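Peroxiredoxin 5 (Alvinella pompejana, PDB 2XHF) probably reduces hydrogen peroxide and organic hydroperoxides with thiol-derived electrons, as a thioredoxin-fold antioxidant enzyme of the peroxiredoxin family. Local coordinates at residues A[24-28]-A[105-111]; A[83-87]-A[130-134]; A[19-23]-A[35-40]; A[65-69]-A[98-104]. The contacts are given in a common frame with arbitrary orientation. Numbering follows the deposited sequence.

Interaction 1 (A[24-28]-A[105-111])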
loop_
_atom_site.group_PDB
_atom_site.type_symbol
_atom_site.label_atom_id
_atom_site.label_comp_id
_atom_site.label_asym_id
_atom_site.label_seq_id
_atom_site.Cartn_x
_atom_site.Cartn_y
_atom_site.Cartn_z
ATOM N N LEU A 24 15.762 6.159 9.340
ATOM C CA LEU A 24 14.571 5.645 10.009
ATOM C C LEU A 24 13.718 4.811 9.073
ATOM O O LEU A 24 13.497 5.180 7.910
ATOM C CB LEU A 24 13.720 6.812 10.513
ATOM C CG LEU A 24 14.248 7.619 11.689
ATOM C CD1 LEU A 24 13.229 8.690 12.023
ATOM C CD2 LEU A 24 14.493 6.715 12.891
ATOM N N VAL A 25 13.262 3.670 9.573
ATOM C CA VAL A 25 12.263 2.885 8.889
ATOM C C VAL A 25 11.097 2.667 9.827
ATOM O O VAL A 25 11.160 2.977 11.017
ATOM C CB VAL A 25 12.823 1.546 8.362
ATOM C CG1 VAL A 25 13.891 1.810 7.328
ATOM C CG2 VAL A 25 13.375 0.723 9.503
ATOM N N TYR A 26 9.994 2.186 9.264
ATOM C CA TYR A 26 8.752 2.050 10.005
ATOM C C TYR A 26 8.344 0.591 10.043
ATOM O O TYR A 26 8.690 -0.183 9.146
ATOM C CB TYR A 26 7.661 2.894 9.326
ATOM C CG TYR A 26 8.020 4.338 9.262
ATOM C CD1 TYR A 26 8.923 4.811 8.307
ATOM C CD2 TYR A 26 7.470 5.247 10.153
ATOM C CE1 TYR A 26 9.277 6.145 8.274
ATOM C CE2 TYR A 26 7.818 6.568 10.125
ATOM C CZ TYR A 26 8.713 7.020 9.182
ATOM O OH TYR A 26 9.048 8.354 9.157
ATOM N N GLU A 27 7.645 0.194 11.092
ATOM C CA GLU A 27 7.193 -1.183 11.197
ATOM C C GLU A 27 5.843 -1.166 11.902
ATOM O O GLU A 27 5.689 -0.495 12.934
ATOM C CB GLU A 27 8.207 -2.000 11.993
ATOM C CG GLU A 27 7.940 -3.489 12.021
ATOM C CD GLU A 27 9.015 -4.251 12.790
ATOM O OE1 GLU A 27 9.760 -3.630 13.579
ATOM O OE2 GLU A 27 9.091 -5.475 12.609
ATOM N N ASP A 28 4.860 -1.832 11.300
ATOM C CA ASP A 28 3.490 -1.964 11.834
ATOM C C ASP A 28 2.619 -0.695 11.755
ATOM O O ASP A 28 1.553 -0.701 11.129
ATOM C CB ASP A 28 3.487 -2.510 13.258
ATOM C CG ASP A 28 4.082 -3.898 13.348
ATOM O OD1 ASP A 28 3.587 -4.792 12.640
ATOM O OD2 ASP A 28 5.045 -4.102 14.121
ATOM N N ARG A 105 11.135 -9.660 9.547
ATOM C CA ARG A 105 10.794 -8.303 9.924
ATOM C C ARG A 105 10.374 -7.539 8.671
ATOM O O ARG A 105 11.106 -7.506 7.694
ATOM C CB ARG A 105 12.006 -7.635 10.567
ATOM C CG ARG A 105 12.525 -8.319 11.837
ATOM C CD ARG A 105 11.641 -8.052 13.052
ATOM N NE ARG A 105 11.576 -6.639 13.386
ATOM C CZ ARG A 105 12.529 -5.963 14.015
ATOM N NH1 ARG A 105 13.646 -6.558 14.441
ATOM N NH2 ARG A 105 12.343 -4.676 14.236
ATOM N N MET A 106 9.210 -6.907 8.738
ATOM C CA MET A 106 8.653 -6.202 7.598
ATOM C C MET A 106 8.869 -4.724 7.780
ATOM O O MET A 106 8.156 -4.072 8.549
ATOM C CB MET A 106 7.167 -6.540 7.444
ATOM C CG MET A 106 6.927 -7.985 7.067
ATOM S SD MET A 106 7.180 -8.208 5.291
ATOM C CE MET A 106 7.360 -9.983 5.156
ATOM N N LEU A 107 9.873 -4.212 7.079
ATOM C CA LEU A 107 10.319 -2.845 7.215
ATOM C C LEU A 107 9.771 -1.972 6.075
ATOM O O LEU A 107 9.969 -2.254 4.908
ATOM C CB LEU A 107 11.843 -2.776 7.243
ATOM C CG LEU A 107 12.531 -3.652 8.284
ATOM C CD1 LEU A 107 14.027 -3.452 8.175
ATOM C CD2 LEU A 107 12.034 -3.359 9.695
ATOM N N ALA A 108 9.080 -0.917 6.462
ATOM C CA ALA A 108 8.482 0.018 5.516
ATOM C C ALA A 108 9.372 1.234 5.350
ATOM O O ALA A 108 9.523 2.031 6.276
ATOM C CB ALA A 108 7.103 0.428 5.991
ATOM N N ASP A 109 10.022 1.324 4.203
ATOM C CA ASP A 109 10.833 2.489 3.822
ATOM C C ASP A 109 9.888 3.534 3.237
ATOM O O ASP A 109 9.889 3.832 2.028
ATOM C CB ASP A 109 11.855 2.055 2.777
ATOM C CG ASP A 109 12.824 3.166 2.410
ATOM O OD1 ASP A 109 13.051 4.063 3.256
ATOM O OD2 ASP A 109 13.370 3.132 1.280
ATOM N N MET A 110 9.058 4.082 4.108
ATOM C CA MET A 110 7.838 4.736 3.657
ATOM C C MET A 110 8.080 5.950 2.770
ATOM O O MET A 110 7.294 6.214 1.857
ATOM C CB MET A 110 7.004 5.134 4.876
ATOM C CG MET A 110 5.741 5.859 4.518
ATOM S SD MET A 110 4.676 6.021 5.939
ATOM C CE MET A 110 5.642 6.951 7.033
ATOM N N HIS A 111 9.130 6.709 3.067
ATOM C CA HIS A 111 9.458 7.901 2.293
ATOM C C HIS A 111 10.447 7.588 1.178
ATOM O O HIS A 111 10.856 8.486 0.444
ATOM C CB HIS A 111 10.082 8.969 3.205
ATOM C CG HIS A 111 9.246 9.311 4.393
ATOM N ND1 HIS A 111 8.058 10.004 4.298
ATOM C CD2 HIS A 111 9.404 9.010 5.700
ATOM C CE1 HIS A 111 7.540 10.152 5.503
ATOM N NE2 HIS A 111 8.335 9.552 6.372
HETATM O O HOH W 1 7.544 -7.030 11.118
HETATM O O HOH W 2 5.477 -3.709 9.179
#
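Strand 24-26 crosses the edge strand 105-108 at 116°, too steeply to run on as a regular sheet, so the two share a single antiparallel bridge. In this hydrogen-bonded pair Tyr26 N donates to Ala108 O at 3.0 Å and Ala108 N to Tyr26 O at 2.8 Å. Beyond the bridge, one residue on from Tyr26 and three back from Ala108, a bidentate salt bridge ties the segments again: Arg105 NE reaches Glu27 OE2 and Arg105 NH2 reaches Glu27 OE1, each at 2.9 Å and nearly linear. Two waters fill the widening gap: water 1 links the Glu27 carboxylate, through OE2, to Met106 N, and water 2 joins the backbones, from Asp28 N to Met106 O. The arrangement lays the two-stranded hairpin 24-26/33-35 across one border of the central thioredoxin-fold sheet, whose strand 79-84 flanks 105-108 through backbone bonds from Arg105 and Leu107 to Cys82. Past the bridge, Asp109 centres an inverse gamma turn, with a weak Met110 N to Ala108 O bond of 3.0 Å, and the chain turns under the Tyr26 ring. Met110 CE sits 3.7 Å from the centroid of the Tyr26 ring, over its face, in a CH-pi contact, and Met110 SD, 5.0 Å from the same centroid, makes this a Met-aromatic contact. Val25 CG2 meets Leu107 CD2 at 4.3 Å. Met110 and His111 also pack against Leu128 and Ser125 of the second subunit.

Interaction 2 (A[83-87]-A[130-134])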
loop_
_atom_site.group_PDB
_atom_site.type_symbol
_atom_site.label_atom_id
_atom_site.label_comp_id
_atom_site.label_asym_id
_atom_site.label_seq_id
_atom_site.Cartn_x
_atom_site.Cartn_y
_atom_site.Cartn_z
ATOM N N ILE A 83 12.331 -5.255 3.074
ATOM C CA ILE A 83 12.092 -3.827 3.028
ATOM C C ILE A 83 11.404 -3.451 1.712
ATOM O O ILE A 83 11.748 -3.966 0.645
ATOM C CB ILE A 83 13.402 -3.030 3.244
ATOM C CG1 ILE A 83 13.138 -1.552 3.433
ATOM C CG2 ILE A 83 14.427 -3.270 2.150
ATOM C CD1 ILE A 83 14.283 -0.836 4.207
ATOM N N ALA A 84 10.437 -2.549 1.809
ATOM C CA ALA A 84 9.737 -2.042 0.640
ATOM C C ALA A 84 9.334 -0.604 0.857
ATOM O O ALA A 84 9.118 -0.174 1.989
ATOM C CB ALA A 84 8.499 -2.866 0.400
ATOM N N VAL A 85 9.161 0.124 -0.241
ATOM C CA VAL A 85 8.661 1.478 -0.188
ATOM C C VAL A 85 7.130 1.357 -0.169
ATOM O O VAL A 85 6.464 1.260 -1.220
ATOM C CB VAL A 85 9.203 2.321 -1.359
ATOM C CG1 VAL A 85 8.662 3.736 -1.296
ATOM C CG2 VAL A 85 10.734 2.328 -1.367
ATOM N N ASN A 86 6.597 1.386 1.050
ATOM C CA ASN A 86 5.167 1.281 1.362
ATOM C C ASN A 86 4.971 1.917 2.718
ATOM O O ASN A 86 5.928 2.043 3.502
ATOM C CB ASN A 86 4.702 -0.167 1.476
ATOM C CG ASN A 86 4.356 -0.794 0.138
ATOM O OD1 ASN A 86 5.052 -1.676 -0.325
ATOM N ND2 ASN A 86 3.264 -0.346 -0.482
ATOM N N ASP A 87 3.732 2.261 3.029
ATOM C CA ASP A 87 3.394 2.649 4.389
ATOM C C ASP A 87 3.338 1.385 5.257
ATOM O O ASP A 87 3.121 0.281 4.751
ATOM C CB ASP A 87 2.093 3.475 4.440
ATOM C CG ASP A 87 0.837 2.637 4.246
ATOM O OD1 ASP A 87 0.136 2.802 3.206
ATOM O OD2 ASP A 87 0.534 1.814 5.141
ATOM N N ASN A 130 4.814 6.056 -7.467
ATOM C CA ASN A 130 6.041 6.581 -6.900
ATOM C C ASN A 130 7.185 5.612 -7.225
ATOM O O ASN A 130 6.958 4.550 -7.825
ATOM C CB ASN A 130 5.892 6.780 -5.389
ATOM C CG ASN A 130 5.667 5.472 -4.628
ATOM O OD1 ASN A 130 5.169 4.496 -5.172
ATOM N ND2 ASN A 130 5.989 5.478 -3.336
ATOM N N ASN A 131 8.403 5.985 -6.843
ATOM C CA ASN A 131 9.577 5.183 -7.118
ATOM C C ASN A 131 9.786 4.184 -6.005
ATOM O O ASN A 131 9.834 4.538 -4.830
ATOM C CB ASN A 131 10.812 6.064 -7.256
ATOM C CG ASN A 131 10.798 6.873 -8.521
ATOM O OD1 ASN A 131 9.957 6.665 -9.394
ATOM N ND2 ASN A 131 11.744 7.792 -8.641
ATOM N N ARG A 132 9.873 2.926 -6.387
ATOM C CA ARG A 132 10.018 1.848 -5.444
ATOM C C ARG A 132 11.467 1.416 -5.471
ATOM O O ARG A 132 12.307 2.052 -6.092
ATOM C CB ARG A 132 9.093 0.701 -5.825
ATOM C CG ARG A 132 7.616 1.117 -5.891
ATOM C CD ARG A 132 7.086 1.564 -4.522
ATOM N NE ARG A 132 5.653 1.869 -4.558
ATOM C CZ ARG A 132 4.672 0.989 -4.389
ATOM N NH1 ARG A 132 4.940 -0.272 -4.086
ATOM N NH2 ARG A 132 3.410 1.377 -4.465
ATOM N N SER A 133 11.770 0.339 -4.777
ATOM C CA SER A 133 13.126 -0.177 -4.766
ATOM C C SER A 133 13.305 -1.265 -5.793
ATOM O O SER A 133 12.415 -2.092 -5.977
ATOM C CB SER A 133 13.428 -0.787 -3.408
ATOM O OG SER A 133 14.792 -1.187 -3.305
ATOM N N ARG A 134 14.485 -1.306 -6.395
ATOM C CA ARG A 134 14.929 -2.472 -7.133
ATOM C C ARG A 134 15.132 -3.604 -6.157
ATOM O O ARG A 134 15.289 -3.364 -4.960
ATOM C CB ARG A 134 16.271 -2.205 -7.819
ATOM C CG ARG A 134 16.227 -1.096 -8.844
ATOM C CD ARG A 134 17.536 -0.959 -9.607
ATOM N NE ARG A 134 17.606 0.343 -10.263
ATOM C CZ ARG A 134 17.080 0.633 -11.450
ATOM N NH1 ARG A 134 16.439 -0.293 -12.160
ATOM N NH2 ARG A 134 17.202 1.861 -11.935
HETATM O O HOH W 3 9.935 -1.062 -2.813
HETATM O O HOH W 4 4.746 3.370 -1.573
HETATM O O HOH W 5 2.629 -1.782 -3.099
#
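This is a buried, water-mediated loop contact at the C-terminal end of strand 79-84, an inner strand of the thioredoxin-fold sheet, where the chain leaving the strand meets the loop between helix 125-128 and strand 136-141. Direct contact centres on Val85, whose side chain points at the loop: Val85 CG1 lies 3.8 Å from both Asn130 ND2 and Asn131 O, while Val85 CG2 is 4.1 Å from Ser133 N. The polar backbone is joined through solvent. Water 3 accepts from Val85 N (2.9 Å) and Ser133 N (3.0 Å), and water 4 donates to Val85 O (2.7 Å) and accepts from Asn130 ND2 (3.0 Å), so both backbone polar atoms of Val85 reach the loop by way of a water. Arg132 folds back over this backbone, Val85 O lying over one face of its guanidinium, and is held in place by Arg132 NE donating to Asn130 OD1 at 2.7 Å. Its other nitrogens reach further: NH1 bonds Val51 O, and NH2 forms a salt bridge with Asp87 of the second subunit, which brings this loop into the dimer interface. Asn86 OD1 accepts from Ala53 N, so both segments hold the loop that follows strand 44-49. Water 5 completes the pairing, accepting from Asn86 ND2 at 3.1 Å and from Arg132 NH1 at 2.9 Å.

Interaction 3 (A[19-23]-A[35-40])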
loop_
_atom_site.group_PDB
_atom_site.type_symbol
_atom_site.label_atom_id
_atom_site.label_comp_id
_atom_site.label_asym_id
_atom_site.label_seq_id
_atom_site.Cartn_x
_atom_site.Cartn_y
_atom_site.Cartn_z
ATOM N N ILE A 19 28.972 0.545 5.557
ATOM C CA ILE A 19 27.930 0.612 6.575
ATOM C C ILE A 19 26.633 0.988 5.864
ATOM O O ILE A 19 26.601 1.929 5.076
ATOM C CB ILE A 19 28.309 1.641 7.685
ATOM C CG1 ILE A 19 29.638 1.239 8.345
ATOM C CG2 ILE A 19 27.215 1.746 8.712
ATOM C CD1 ILE A 19 30.114 2.174 9.404
ATOM N N ILE A 20 25.558 0.249 6.113
ATOM C CA ILE A 20 24.283 0.593 5.465
ATOM C C ILE A 20 23.799 1.976 5.918
ATOM O O ILE A 20 24.119 2.422 7.028
ATOM C CB ILE A 20 23.171 -0.478 5.716
ATOM C CG1 ILE A 20 22.742 -0.514 7.202
ATOM C CG2 ILE A 20 23.632 -1.870 5.229
ATOM C CD1 ILE A 20 21.602 -1.503 7.495
ATOM N N PRO A 21 23.021 2.664 5.063
ATOM C CA PRO A 21 22.499 3.983 5.446
ATOM C C PRO A 21 21.757 3.928 6.769
ATOM O O PRO A 21 20.957 3.029 7.005
ATOM C CB PRO A 21 21.535 4.324 4.303
ATOM C CG PRO A 21 22.077 3.578 3.139
ATOM C CD PRO A 21 22.604 2.284 3.703
ATOM N N ASP A 22 22.037 4.921 7.600
ATOM C CA ASP A 22 21.532 5.026 8.949
ATOM C C ASP A 22 20.281 5.896 8.874
ATOM O O ASP A 22 20.317 7.077 9.182
ATOM C CB ASP A 22 22.643 5.690 9.793
ATOM C CG ASP A 22 22.396 5.658 11.288
ATOM O OD1 ASP A 22 21.431 5.017 11.772
ATOM O OD2 ASP A 22 23.242 6.287 11.991
ATOM N N VAL A 23 19.175 5.315 8.426
ATOM C CA VAL A 23 17.935 6.074 8.301
ATOM C C VAL A 23 16.797 5.386 9.038
ATOM O O VAL A 23 16.871 4.197 9.356
ATOM C CB VAL A 23 17.536 6.300 6.842
ATOM C CG1 VAL A 23 18.727 6.754 5.999
ATOM C CG2 VAL A 23 16.958 5.079 6.298
ATOM N N PRO A 35 15.838 3.655 13.731
ATOM C CA PRO A 35 16.903 3.486 12.737
ATOM C C PRO A 35 17.009 2.041 12.313
ATOM O O PRO A 35 16.953 1.118 13.128
ATOM C CB PRO A 35 18.174 3.873 13.524
ATOM C CG PRO A 35 17.686 4.736 14.646
ATOM C CD PRO A 35 16.332 4.203 15.014
ATOM N N ILE A 36 17.186 1.825 11.028
ATOM C CA ILE A 36 17.379 0.459 10.546
ATOM C C ILE A 36 18.601 -0.194 11.201
ATOM O O ILE A 36 18.659 -1.419 11.329
ATOM C CB ILE A 36 17.439 0.408 9.011
ATOM C CG1 ILE A 36 17.304 -1.044 8.531
ATOM C CG2 ILE A 36 18.667 1.091 8.443
ATOM C CD1 ILE A 36 17.131 -1.171 7.026
ATOM N N HIS A 37 19.582 0.610 11.611
ATOM C CA HIS A 37 20.722 0.060 12.349
ATOM C C HIS A 37 20.325 -0.745 13.586
ATOM O O HIS A 37 21.080 -1.617 14.023
ATOM C CB HIS A 37 21.686 1.163 12.734
ATOM C CG HIS A 37 22.598 1.563 11.624
ATOM N ND1 HIS A 37 23.805 2.184 11.841
ATOM C CD2 HIS A 37 22.494 1.402 10.282
ATOM C CE1 HIS A 37 24.395 2.415 10.685
ATOM N NE2 HIS A 37 23.625 1.942 9.723
ATOM N N ASP A 38 19.163 -0.451 14.173
ATOM C CA ASP A 38 18.722 -1.228 15.329
ATOM C C ASP A 38 18.536 -2.691 14.975
ATOM O O ASP A 38 18.678 -3.559 15.822
ATOM C CB ASP A 38 17.391 -0.722 15.893
ATOM C CG ASP A 38 17.489 0.637 16.561
ATOM O OD1 ASP A 38 18.602 1.171 16.763
ATOM O OD2 ASP A 38 16.411 1.151 16.925
ATOM N N VAL A 39 18.175 -2.971 13.727
ATOM C CA VAL A 39 17.819 -4.331 13.358
ATOM C C VAL A 39 19.060 -5.230 13.332
ATOM O O VAL A 39 18.991 -6.394 13.723
ATOM C CB VAL A 39 17.098 -4.343 11.979
ATOM C CG1 VAL A 39 16.771 -5.766 11.554
ATOM C CG2 VAL A 39 15.839 -3.486 12.050
ATOM N N PHE A 40 20.193 -4.688 12.889
ATOM C CA PHE A 40 21.392 -5.506 12.671
ATOM C C PHE A 40 22.560 -5.140 13.599
ATOM O O PHE A 40 23.629 -5.689 13.471
ATOM C CB PHE A 40 21.837 -5.451 11.202
ATOM C CG PHE A 40 20.762 -5.833 10.237
ATOM C CD1 PHE A 40 20.462 -7.173 10.010
ATOM C CD2 PHE A 40 20.079 -4.860 9.533
ATOM C CE1 PHE A 40 19.469 -7.542 9.116
ATOM C CE2 PHE A 40 19.065 -5.222 8.643
ATOM C CZ PHE A 40 18.778 -6.570 8.436
HETATM O O HOH W 6 19.773 3.396 10.942
#
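Two hydrogen bonds tie the chain entering the N-terminal beta hairpin 24-26/33-35 of this thioredoxin-fold protein to the chain leaving it. His37 NE2 donates to Ile20 O at 2.8 Å, and Ile36 N donates to Val23 O at 2.9 Å, the latter just beyond the paired strands. Between them water 6 donates to Asp22 OD1 at 2.5 Å and accepts from His37 N at 2.9 Å, bridging the loop to the start of the weakly bonded helix 37-40. Segment 19-23 lines the His37 ring: Ile20 O lies at its edge, and Asp22 CB sits over its face, 4.0 Å from the His37 ring centroid, as a CH-pi contact. On the buried side Ile20, Ile36 and Phe40 form an apolar cluster that continues onto the central sheet through Ile83, Ala81 and Ile140. Pro21, pointing away, packs on helix 113-118. Within the cluster Ile20 CD1 lies 4.0 Å from Ile36 CG2 and 4.2 Å from Phe40 CD2.

Interaction 4 (A[65-69]-A[98-104])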
loop_
_atom_site.group_PDB
_atom_site.type_symbol
_atom_site.label_atom_id
_atom_site.label_comp_id
_atom_site.label_asym_id
_atom_site.label_seq_id
_atom_site.Cartn_x
_atom_site.Cartn_y
_atom_site.Cartn_z
ATOM N N TYR A 65 12.988 -18.292 1.555
ATOM C CA TYR A 65 13.574 -17.752 2.782
ATOM C C TYR A 65 12.952 -18.441 3.992
ATOM O O TYR A 65 13.651 -18.839 4.917
ATOM C CB TYR A 65 13.375 -16.230 2.923
ATOM C CG TYR A 65 14.256 -15.368 2.046
ATOM C CD1 TYR A 65 15.614 -15.222 2.301
ATOM C CD2 TYR A 65 13.711 -14.648 1.002
ATOM C CE1 TYR A 65 16.414 -14.403 1.503
ATOM C CE2 TYR A 65 14.493 -13.849 0.189
ATOM C CZ TYR A 65 15.839 -13.717 0.455
ATOM O OH TYR A 65 16.598 -12.902 -0.348
ATOM N N LEU A 66 11.631 -18.569 4.008
ATOM C CA LEU A 66 10.973 -19.160 5.158
ATOM C C LEU A 66 11.391 -20.612 5.333
ATOM O O LEU A 66 11.641 -21.084 6.462
ATOM C CB LEU A 66 9.456 -19.049 5.018
ATOM C CG LEU A 66 8.922 -17.617 5.116
ATOM C CD1 LEU A 66 7.436 -17.586 4.829
ATOM C CD2 LEU A 66 9.202 -17.001 6.496
ATOM N N SER A 67 11.504 -21.319 4.219
ATOM C CA SER A 67 11.855 -22.742 4.276
ATOM C C SER A 67 13.279 -22.935 4.815
ATOM O O SER A 67 13.570 -23.953 5.444
ATOM C CB SER A 67 11.696 -23.403 2.908
ATOM O OG SER A 67 12.762 -23.063 2.037
ATOM N N LEU A 68 14.141 -21.944 4.586
ATOM C CA LEU A 68 15.536 -22.012 5.006
ATOM C C LEU A 68 15.818 -21.352 6.346
ATOM O O LEU A 68 16.970 -21.232 6.739
ATOM C CB LEU A 68 16.427 -21.404 3.920
ATOM C CG LEU A 68 16.466 -22.218 2.631
ATOM C CD1 LEU A 68 17.202 -21.448 1.558
ATOM C CD2 LEU A 68 17.125 -23.569 2.884
ATOM N N TYR A 69 14.772 -20.929 7.045
ATOM C CA TYR A 69 14.954 -20.201 8.295
ATOM C C TYR A 69 15.906 -20.888 9.284
ATOM O O TYR A 69 16.810 -20.258 9.806
ATOM C CB TYR A 69 13.606 -19.960 8.960
ATOM C CG TYR A 69 13.711 -19.251 10.291
ATOM C CD1 TYR A 69 13.901 -17.881 10.358
ATOM C CD2 TYR A 69 13.650 -19.958 11.469
ATOM C CE1 TYR A 69 14.028 -17.241 11.575
ATOM C CE2 TYR A 69 13.769 -19.331 12.697
ATOM C CZ TYR A 69 13.944 -17.982 12.746
ATOM O OH TYR A 69 14.050 -17.387 13.974
ATOM N N VAL A 98 1.910 -13.368 3.800
ATOM C CA VAL A 98 2.988 -14.142 3.203
ATOM C C VAL A 98 3.878 -14.829 4.250
ATOM O O VAL A 98 4.632 -15.729 3.906
ATOM C CB VAL A 98 3.879 -13.298 2.268
ATOM C CG1 VAL A 98 3.064 -12.764 1.092
ATOM C CG2 VAL A 98 4.518 -12.136 2.996
ATOM N N ASP A 99 3.782 -14.421 5.518
ATOM C CA ASP A 99 4.674 -14.903 6.575
ATOM C C ASP A 99 3.886 -14.977 7.888
ATOM O O ASP A 99 4.095 -14.190 8.808
ATOM C CB ASP A 99 5.869 -13.940 6.684
ATOM C CG ASP A 99 6.799 -14.238 7.847
ATOM O OD1 ASP A 99 6.909 -15.400 8.309
ATOM O OD2 ASP A 99 7.459 -13.266 8.269
ATOM N N PRO A 100 2.955 -15.929 7.975
ATOM C CA PRO A 100 2.079 -16.003 9.143
ATOM C C PRO A 100 2.819 -16.293 10.451
ATOM O O PRO A 100 2.281 -15.984 11.517
ATOM C CB PRO A 100 1.112 -17.135 8.788
ATOM C CG PRO A 100 1.815 -17.946 7.755
ATOM C CD PRO A 100 2.613 -16.943 6.963
ATOM N N GLU A 101 4.028 -16.848 10.383
ATOM C CA GLU A 101 4.795 -17.140 11.611
ATOM C C GLU A 101 5.743 -15.998 11.971
ATOM O O GLU A 101 6.543 -16.104 12.909
ATOM C CB GLU A 101 5.584 -18.446 11.464
ATOM C CG GLU A 101 4.693 -19.665 11.265
ATOM C CD GLU A 101 5.454 -20.964 11.002
ATOM O OE1 GLU A 101 6.647 -20.936 10.636
ATOM O OE2 GLU A 101 4.835 -22.036 11.145
ATOM N N HIS A 102 5.664 -14.914 11.205
ATOM C CA HIS A 102 6.434 -13.702 11.477
ATOM C C HIS A 102 7.916 -13.981 11.660
ATOM O O HIS A 102 8.573 -13.480 12.585
ATOM C CB HIS A 102 5.882 -12.938 12.689
ATOM C CG HIS A 102 6.407 -11.539 12.808
ATOM N ND1 HIS A 102 6.648 -10.939 14.023
ATOM C CD2 HIS A 102 6.788 -10.639 11.871
ATOM C CE1 HIS A 102 7.118 -9.720 13.830
ATOM N NE2 HIS A 102 7.177 -9.500 12.527
ATOM N N LYS A 103 8.473 -14.757 10.738
ATOM C CA LYS A 103 9.900 -15.006 10.724
ATOM C C LYS A 103 10.699 -13.861 10.144
ATOM O O LYS A 103 11.898 -13.788 10.358
ATOM C CB LYS A 103 10.184 -16.285 9.938
ATOM C CG LYS A 103 9.620 -17.514 10.622
ATOM C CD LYS A 103 10.543 -18.103 11.645
ATOM C CE LYS A 103 10.377 -19.630 11.637
ATOM N NZ LYS A 103 8.997 -20.079 12.003
ATOM N N ILE A 104 10.045 -12.968 9.417
ATOM C CA ILE A 104 10.728 -11.899 8.700
ATOM C C ILE A 104 10.218 -10.550 9.195
ATOM O O ILE A 104 9.012 -10.337 9.293
ATOM C CB ILE A 104 10.478 -12.019 7.176
ATOM C CG1 ILE A 104 11.013 -13.362 6.633
ATOM C CG2 ILE A 104 11.111 -10.854 6.431
ATOM C CD1 ILE A 104 10.556 -13.668 5.214
HETATM O O HOH W 7 12.519 -14.871 13.608
#
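At Val98, the end of helix 88-98, Leu66 CD1 of helix 62-67 rests in van der Waals contact with Val98 O, 3.5 Å away. At Asp99 the chain leaves helical geometry and begins a type I beta turn to His102, closed by His102 N donating to Asp99 O at 3.0 Å. The Asp99 carboxylate braces the next residues, OD1 accepting from Lys103 N (3.0 Å) and OD2 from Ile104 N (2.8 Å), and Leu66 CD2 rests 3.3 Å from Asp99 OD1. Glu101, at the exposed tip, holds the lysine beyond the turn in a salt bridge, Glu101 OE1 to Lys103 NZ at 2.9 Å. The aliphatic part of Lys103 lies flat over the Tyr69 ring, with Lys103 CD 3.3 Å from the ring centroid in a CH-pi contact; Lys103 NZ, 5.1 Å from the Tyr69 centroid, adds at most a weak attraction. Ile104 then turns into the interior, its CD1 meeting Leu66 CD2 at 3.8 Å and Tyr65 CB at 4.4 Å, beside Ile62, Ile80 and Cys82. The turn completes a beta-alpha-beta crossover, 79-84/88-98/105-108, that extends the sheet beyond the thioredoxin-fold core to edge strand 105-108, and packs it against helix 62-67 of the core unit 44-49/62-74/79-84.

Along the chain interaction 3 closes first, around the N-terminal hairpin, while interaction 1 spans the longer route from that hairpin to strand 105-108, with both segments of interaction 4 between its own. Interaction 2 alternates with 1 and 4. Interactions 1 and 2, centres about 10 Å apart, meet directly through the neighbouring strands 105-108 and 79-84, where Asp109 N lies 2.8 Å from Ala84 O, and both reach the second subunit. Interaction 3, its centre about 12 Å from that of interaction 1, joins it through Ile36 and Leu107. Interactions 3 and 4 lie farthest apart, centres about 22 Å. Together they attach hairpin, crossover turn and dimer-facing loops to one central sheet.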